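Local coordinates for uncharacterized protein (Bacteroides ovatus, PDB 4IRT) that is of unknown function but is a putative neuraminidase, with a BNR-repeat domain of the beta-propeller clan, at residues I169-E174 with L193-R198; H207-A212 with C242-N247. One frame throughout, in Å; residues are numbered along the deposited sequence. Where two conformers were deposited one is given.

Both interactions reach one antiparallel sheet, interaction 1 through strand 191-198 and interaction 2 through its neighbour 206-214, and their centres lie about 11 Å apart. Interaction 1 is buried and apolar: a loop arriving from the preceding sheet packs Ile171 on two tryptophans and Leu170 on a leucine of strand 191-198, with no hydrogen bond between the segments. Interaction 2, only partly buried, lies at the outer side of the sheet and is mainly polar, joining strand 206-214 to residues 242-247 through backbone bonds and an aspartate. The two meet through probable backbone hydrogen bonds, Leu193 with Ala212 and Trp195 with Cys210, so one strand pair carries both the packing against the incoming loop and the outer polar seam.

Interaction 1 (I169-E174 with L193-R198). With EDO (1,2-ethanediol), chain K.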
loop_
_atom_site.group_PDB
_atom_site.type_symbol
_atom_site.label_atom_id
_atom_site.label_comp_id
_atom_site.label_asym_id
_atom_site.label_seq_id
_atom_site.Cartn_x
_atom_site.Cartn_y
_atom_site.Cartn_z
ATOM N N ILE A 169 -15.500 0.260 -14.487
ATOM C CA ILE A 169 -15.438 1.662 -14.088
ATOM C C ILE A 169 -16.071 1.907 -12.715
ATOM O O ILE A 169 -17.307 1.943 -12.556
ATOM C CB ILE A 169 -16.055 2.608 -15.130
ATOM C CG1 ILE A 169 -15.602 2.241 -16.557
ATOM C CG2 ILE A 169 -15.646 4.038 -14.805
ATOM C CD1 ILE A 169 -16.027 3.233 -17.614
ATOM N N LEU A 170 -15.203 2.104 -11.732
ATOM C CA LEU A 170 -15.603 2.321 -10.366
ATOM C C LEU A 170 -15.476 3.790 -9.996
ATOM O O LEU A 170 -16.402 4.357 -9.427
ATOM C CB LEU A 170 -14.730 1.463 -9.449
ATOM C CG LEU A 170 -15.024 1.520 -7.961
ATOM C CD1 LEU A 170 -16.505 1.286 -7.663
ATOM C CD2 LEU A 170 -14.174 0.469 -7.260
ATOM N N ILE A 171 -14.330 4.396 -10.342
ATOM C CA ILE A 171 -14.083 5.818 -10.124
ATOM C C ILE A 171 -13.950 6.455 -11.501
ATOM O O ILE A 171 -13.167 5.999 -12.333
ATOM C CB ILE A 171 -12.819 6.072 -9.297
ATOM C CG1 ILE A 171 -12.876 5.387 -7.933
ATOM C CG2 ILE A 171 -12.609 7.551 -9.059
ATOM C CD1 ILE A 171 -11.551 5.443 -7.191
ATOM N N ASP A 172 -14.765 7.482 -11.749
ATOM C CA ASP A 172 -14.864 8.110 -13.050
ATOM C C ASP A 172 -14.231 9.493 -12.988
ATOM O O ASP A 172 -14.747 10.381 -12.318
ATOM C CB ASP A 172 -16.350 8.216 -13.453
ATOM C CG ASP A 172 -16.557 8.634 -14.898
ATOM O OD1 ASP A 172 -15.575 8.879 -15.649
ATOM O OD2 ASP A 172 -17.749 8.712 -15.287
ATOM N N GLY A 173 -13.122 9.644 -13.701
ATOM C CA GLY A 173 -12.443 10.926 -13.868
ATOM C C GLY A 173 -13.054 11.800 -14.941
ATOM O O GLY A 173 -12.588 12.912 -15.155
ATOM N N GLU A 174 -14.078 11.285 -15.629
ATOM C CA GLU A 174 -14.888 12.046 -16.575
ATOM C C GLU A 174 -14.073 12.747 -17.660
ATOM O O GLU A 174 -14.423 13.861 -18.088
ATOM C CB GLU A 174 -15.766 13.085 -15.854
ATOM C CG GLU A 174 -16.719 12.512 -14.822
ATOM C CD GLU A 174 -17.513 13.591 -14.135
ATOM O OE1 GLU A 174 -18.487 14.076 -14.738
ATOM O OE2 GLU A 174 -17.159 13.965 -13.013
ATOM N N LEU A 193 -12.191 1.578 0.325
ATOM C CA LEU A 193 -11.520 2.316 -0.749
ATOM C C LEU A 193 -11.520 3.800 -0.449
ATOM O O LEU A 193 -12.568 4.377 -0.169
ATOM C CB LEU A 193 -12.294 2.080 -2.056
ATOM C CG LEU A 193 -11.971 2.941 -3.277
ATOM C CD1 LEU A 193 -10.585 2.676 -3.803
ATOM C CD2 LEU A 193 -13.000 2.657 -4.359
ATOM N N SER A 194 -10.352 4.427 -0.526
ATOM C CA SER A 194 -10.241 5.900 -0.442
ATOM C C SER A 194 -9.300 6.404 -1.532
ATOM O O SER A 194 -8.470 5.635 -2.088
ATOM C CB SER A 194 -9.770 6.365 0.930
ATOM O OG SER A 194 -8.554 5.760 1.292
ATOM N N TRP A 195 -9.423 7.696 -1.847
ATOM C CA TRP A 195 -8.651 8.294 -2.926
ATOM C C TRP A 195 -8.609 9.794 -2.830
ATOM O O TRP A 195 -9.409 10.380 -2.127
ATOM C CB TRP A 195 -9.195 7.872 -4.297
ATOM C CG TRP A 195 -10.522 8.395 -4.697
ATOM C CD1 TRP A 195 -10.762 9.491 -5.527
ATOM C CD2 TRP A 195 -11.812 7.833 -4.401
ATOM N NE1 TRP A 195 -12.111 9.636 -5.728
ATOM C CE2 TRP A 195 -12.780 8.639 -5.059
ATOM C CE3 TRP A 195 -12.251 6.763 -3.607
ATOM C CZ2 TRP A 195 -14.153 8.416 -4.928
ATOM C CZ3 TRP A 195 -13.648 6.517 -3.496
ATOM C CH2 TRP A 195 -14.566 7.337 -4.158
ATOM N N VAL A 196 -7.669 10.380 -3.558
ATOM C CA VAL A 196 -7.605 11.823 -3.785
ATOM C C VAL A 196 -7.804 12.030 -5.277
ATOM O O VAL A 196 -7.521 11.133 -6.103
ATOM C CB VAL A 196 -6.244 12.440 -3.353
ATOM C CG1 VAL A 196 -5.929 12.044 -1.898
ATOM C CG2 VAL A 196 -5.124 12.040 -4.301
ATOM N N TRP A 197 -8.338 13.186 -5.619
ATOM C CA TRP A 197 -8.403 13.572 -6.988
ATOM C C TRP A 197 -7.121 14.248 -7.371
ATOM O O TRP A 197 -6.484 14.908 -6.548
ATOM C CB TRP A 197 -9.536 14.551 -7.205
ATOM C CG TRP A 197 -10.901 13.989 -6.935
ATOM C CD1 TRP A 197 -11.773 14.408 -5.977
ATOM C CD2 TRP A 197 -11.581 12.950 -7.667
ATOM N NE1 TRP A 197 -12.952 13.692 -6.059
ATOM C CE2 TRP A 197 -12.858 12.798 -7.091
ATOM C CE3 TRP A 197 -11.242 12.153 -8.768
ATOM C CZ2 TRP A 197 -13.813 11.871 -7.587
ATOM C CZ3 TRP A 197 -12.182 11.249 -9.250
ATOM C CH2 TRP A 197 -13.446 11.112 -8.654
ATOM N N ARG A 198 -6.725 14.097 -8.631
ATOM C CA ARG A 198 -5.710 14.993 -9.173
ATOM C C ARG A 198 -6.284 15.651 -10.408
ATOM O O ARG A 198 -6.587 14.982 -11.390
ATOM C CB ARG A 198 -4.405 14.324 -9.546
ATOM C CG ARG A 198 -3.381 15.419 -9.836
ATOM C CD ARG A 198 -2.046 14.945 -10.306
ATOM N NE ARG A 198 -1.256 14.385 -9.223
ATOM C CZ ARG A 198 -0.026 13.943 -9.391
ATOM N NH1 ARG A 198 0.560 14.072 -10.576
ATOM N NH2 ARG A 198 0.635 13.393 -8.382
HETATM C C1 EDO K . -10.113 7.803 -12.137
HETATM O O1 EDO K . -9.679 7.957 -13.486
HETATM C C2 EDO K . -9.753 6.400 -11.623
HETATM O O2 EDO K . -10.502 5.374 -12.285
#
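Ile171 lays its CD1 methyl over one face of the Trp195 indole, 3.7 Å from Trp195 CD2 and 22° off the normal of the five-membered ring, a CH-pi contact. In the plane of that indole, at its edge, lies Trp197 CD2. Trp195 NE1 in turn sits over one face of the Trp197 ring, 3.3 Å above its plane and displaced toward the rim. The other branch of Ile171 meets Trp197 obliquely, CG2 lying 3.7 Å from Trp197 CH2. A chi1 of -58° leaves CG2 anti to the backbone N, on the Trp197 side, and the extended chi2 (171°) carries CD1 out over Trp195; each branch of the beta-branched isoleucine thus meets a different indole. Replacing Trp195 by an alanine would probably leave the Ile171 CD1 methyl without the flat surface it rests on and open a gap beside the face of Trp197. Leu170 and Leu193 meet tip to tip, their CD2 methyls 3.8 Å apart, and extend the apolar layer. Behind it the loop is polar: Ile171 O accepts a 2.7 Å hydrogen bond from O2 of a 1,2-ethanediol, probably from the crystallisation liquor, and Asp172 OD1 takes the N-H of Glu174 at 2.8 Å, an Asx turn that bends the chain. In a fold consistent with a beta-propeller, residues 169-174 belong to the connection from strand 162-167 of one sheet to strand 178-185 of the next. Leu151 of strand 151-157 touches Leu170, Ile171 and Leu193, so the side chains of Leu170 and Ile171 pack where the two sheets meet.

Interaction 2 (H207-A212 with C242-N247); sequences HDICYA and CRLPQN
Asp208 and Leu244 are joined by two hydrogen bonds, one using the aspartate's backbone and the other its side chain. Asp208 N donates to Leu244 O at 2.9 Å, a bent bond of 133°, while Leu244 N donates to Asp208 OD1 at 3.1 Å, on its anti side and somewhat out of the carboxylate plane. CG of Asp208 stands beside its own backbone N (chi1 -62°), bringing carboxylate and N-H to the same residue. A carboxylate suits this place because its second oxygen is also used: His207 ND1 donates to Asp208 OD2 at 2.8 Å, nearly straight at 169°, with the acceptor in the imidazole plane but the donor above that of the carboxylate. His207 NE2 is hydrogen-bonded to Glu199, which holds the imidazole between two acidic residues. Next to Asp208, Ile209 forms an antiparallel hydrogen-bonded pair with Cys242, two residues before Leu244: Ile209 N to Cys242 O at 2.9 Å and Cys242 N to Ile209 O at 3.1 Å. Ile209 and Leu244 lie side by side, their CD1 methyls 4.1 Å apart, and Gln246 runs alongside His207, its CG 3.9 Å from His207 CD2. Residues 242-247 begin at the end of edge strand 239-242 and continue as a loop tied to strand 206-214. Trp270 of strand 264-271, in the next sheet, touches Ile209 and Leu244, whereas Trp197 of strand 191-198 meets His207 and Asp208.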
loop_
_atom_site.group_PDB
_atom_site.type_symbol
_atom_site.label_atom_id
_atom_site.label_comp_id
_atom_site.label_asym_id
_atom_site.label_seq_id
_atom_site.Cartn_x
_atom_site.Cartn_y
_atom_site.Cartn_z
ATOM N N HIS A 207 -6.400 17.097 -4.750
ATOM C CA HIS A 207 -7.346 17.649 -3.806
ATOM C C HIS A 207 -8.322 16.602 -3.305
ATOM O O HIS A 207 -8.671 15.667 -4.039
ATOM C CB HIS A 207 -8.096 18.832 -4.429
ATOM C CG HIS A 207 -8.869 18.496 -5.671
ATOM N ND1 HIS A 207 -10.211 18.177 -5.648
ATOM C CD2 HIS A 207 -8.502 18.477 -6.973
ATOM C CE1 HIS A 207 -10.634 17.962 -6.884
ATOM N NE2 HIS A 207 -9.613 18.136 -7.709
ATOM N N ASP A 208 -8.749 16.793 -2.051
ATOM C CA ASP A 208 -9.790 16.004 -1.377
ATOM C C ASP A 208 -9.392 14.561 -1.048
ATOM O O ASP A 208 -8.470 14.002 -1.641
ATOM C CB ASP A 208 -11.096 16.010 -2.210
ATOM C CG ASP A 208 -11.663 17.406 -2.382
ATOM O OD1 ASP A 208 -11.788 18.153 -1.377
ATOM O OD2 ASP A 208 -11.985 17.775 -3.536
ATOM N N ILE A 209 -10.082 14.009 -0.052
ATOM C CA ILE A 209 -10.034 12.596 0.293
ATOM C C ILE A 209 -11.449 12.045 0.280
ATOM O O ILE A 209 -12.318 12.504 1.053
ATOM C CB ILE A 209 -9.385 12.345 1.680
ATOM C CG1 ILE A 209 -8.000 13.029 1.743
ATOM C CG2 ILE A 209 -9.273 10.841 1.939
ATOM C CD1 ILE A 209 -7.202 12.789 3.016
ATOM N N CYS A 210 -11.667 11.042 -0.561
ATOM C CA CYS A 210 -12.992 10.456 -0.771
ATOM C C CYS A 210 -12.999 8.983 -0.322
ATOM O O CYS A 210 -11.960 8.377 -0.155
ATOM C CB CYS A 210 -13.393 10.551 -2.250
ATOM S SG CYS A 210 -13.543 12.253 -2.887
ATOM N N TYR A 211 -14.183 8.394 -0.177
ATOM C CA TYR A 211 -14.303 7.084 0.454
ATOM C C TYR A 211 -15.488 6.298 -0.103
ATOM O O TYR A 211 -16.517 6.868 -0.385
ATOM C CB TYR A 211 -14.489 7.258 1.956
ATOM C CG TYR A 211 -14.728 5.958 2.682
ATOM C CD1 TYR A 211 -13.656 5.126 3.028
ATOM C CD2 TYR A 211 -16.002 5.558 3.031
ATOM C CE1 TYR A 211 -13.867 3.923 3.676
ATOM C CE2 TYR A 211 -16.222 4.345 3.662
ATOM C CZ TYR A 211 -15.155 3.542 4.013
ATOM O OH TYR A 211 -15.344 2.358 4.696
ATOM N N ALA A 212 -15.323 4.986 -0.207
ATOM C CA ALA A 212 -16.411 4.086 -0.457
ATOM C C ALA A 212 -16.081 2.736 0.134
ATOM O O ALA A 212 -14.919 2.447 0.383
ATOM C CB ALA A 212 -16.653 3.952 -1.954
ATOM N N CYS A 242 -12.626 14.036 3.753
ATOM C CA CYS A 242 -11.976 15.281 4.161
ATOM C C CYS A 242 -11.841 16.162 2.949
ATOM O O CYS A 242 -11.185 15.774 1.950
ATOM C CB CYS A 242 -10.621 15.024 4.829
ATOM S SG CYS A 242 -9.882 16.500 5.620
ATOM N N ARG A 243 -12.466 17.341 3.022
ATOM C CA ARG A 243 -12.335 18.321 1.954
ATOM C C ARG A 243 -11.059 19.117 2.109
ATOM O O ARG A 243 -10.840 19.773 3.120
ATOM C CB ARG A 243 -13.523 19.267 1.899
ATOM C CG ARG A 243 -14.772 18.573 1.417
ATOM C CD ARG A 243 -15.558 19.423 0.456
ATOM N NE ARG A 243 -16.877 18.845 0.303
ATOM C CZ ARG A 243 -17.365 18.416 -0.843
ATOM N NH1 ARG A 243 -16.657 18.535 -1.950
ATOM N NH2 ARG A 243 -18.579 17.895 -0.868
ATOM N N LEU A 244 -10.208 19.057 1.081
ATOM C CA LEU A 244 -8.909 19.701 1.108
ATOM C C LEU A 244 -8.625 20.289 -0.245
ATOM O O LEU A 244 -8.804 19.606 -1.261
ATOM C CB LEU A 244 -7.817 18.658 1.433
ATOM C CG LEU A 244 -7.849 18.127 2.859
ATOM C CD1 LEU A 244 -7.008 16.865 2.973
ATOM C CD2 LEU A 244 -7.384 19.195 3.843
ATOM N N PRO A 245 -8.125 21.525 -0.278
ATOM C CA PRO A 245 -7.944 22.201 -1.549
ATOM C C PRO A 245 -6.700 21.741 -2.330
ATOM O O PRO A 245 -5.835 21.032 -1.811
ATOM C CB PRO A 245 -7.774 23.661 -1.109
ATOM C CG PRO A 245 -7.007 23.522 0.191
ATOM C CD PRO A 245 -7.702 22.373 0.862
ATOM N N GLN A 246 -6.581 22.233 -3.559
ATOM C CA GLN A 246 -5.320 22.141 -4.260
ATOM C C GLN A 246 -4.323 23.036 -3.506
ATOM O O GLN A 246 -4.736 23.890 -2.722
ATOM C CB GLN A 246 -5.497 22.606 -5.698
ATOM C CG GLN A 246 -6.511 21.752 -6.465
ATOM C CD GLN A 246 -6.595 22.122 -7.933
ATOM O OE1 GLN A 246 -5.595 22.485 -8.566
ATOM N NE2 GLN A 246 -7.803 22.023 -8.490
ATOM N N ASN A 247 -3.032 22.794 -3.718
ATOM C CA ASN A 247 -1.949 23.587 -3.132
ATOM C C ASN A 247 -1.887 23.565 -1.600
ATOM O O ASN A 247 -1.538 24.548 -0.975
ATOM C CB ASN A 247 -1.994 25.017 -3.668
ATOM C CG ASN A 247 -1.778 25.061 -5.157
ATOM O OD1 ASN A 247 -0.680 24.794 -5.627
ATOM N ND2 ASN A 247 -2.833 25.366 -5.912
#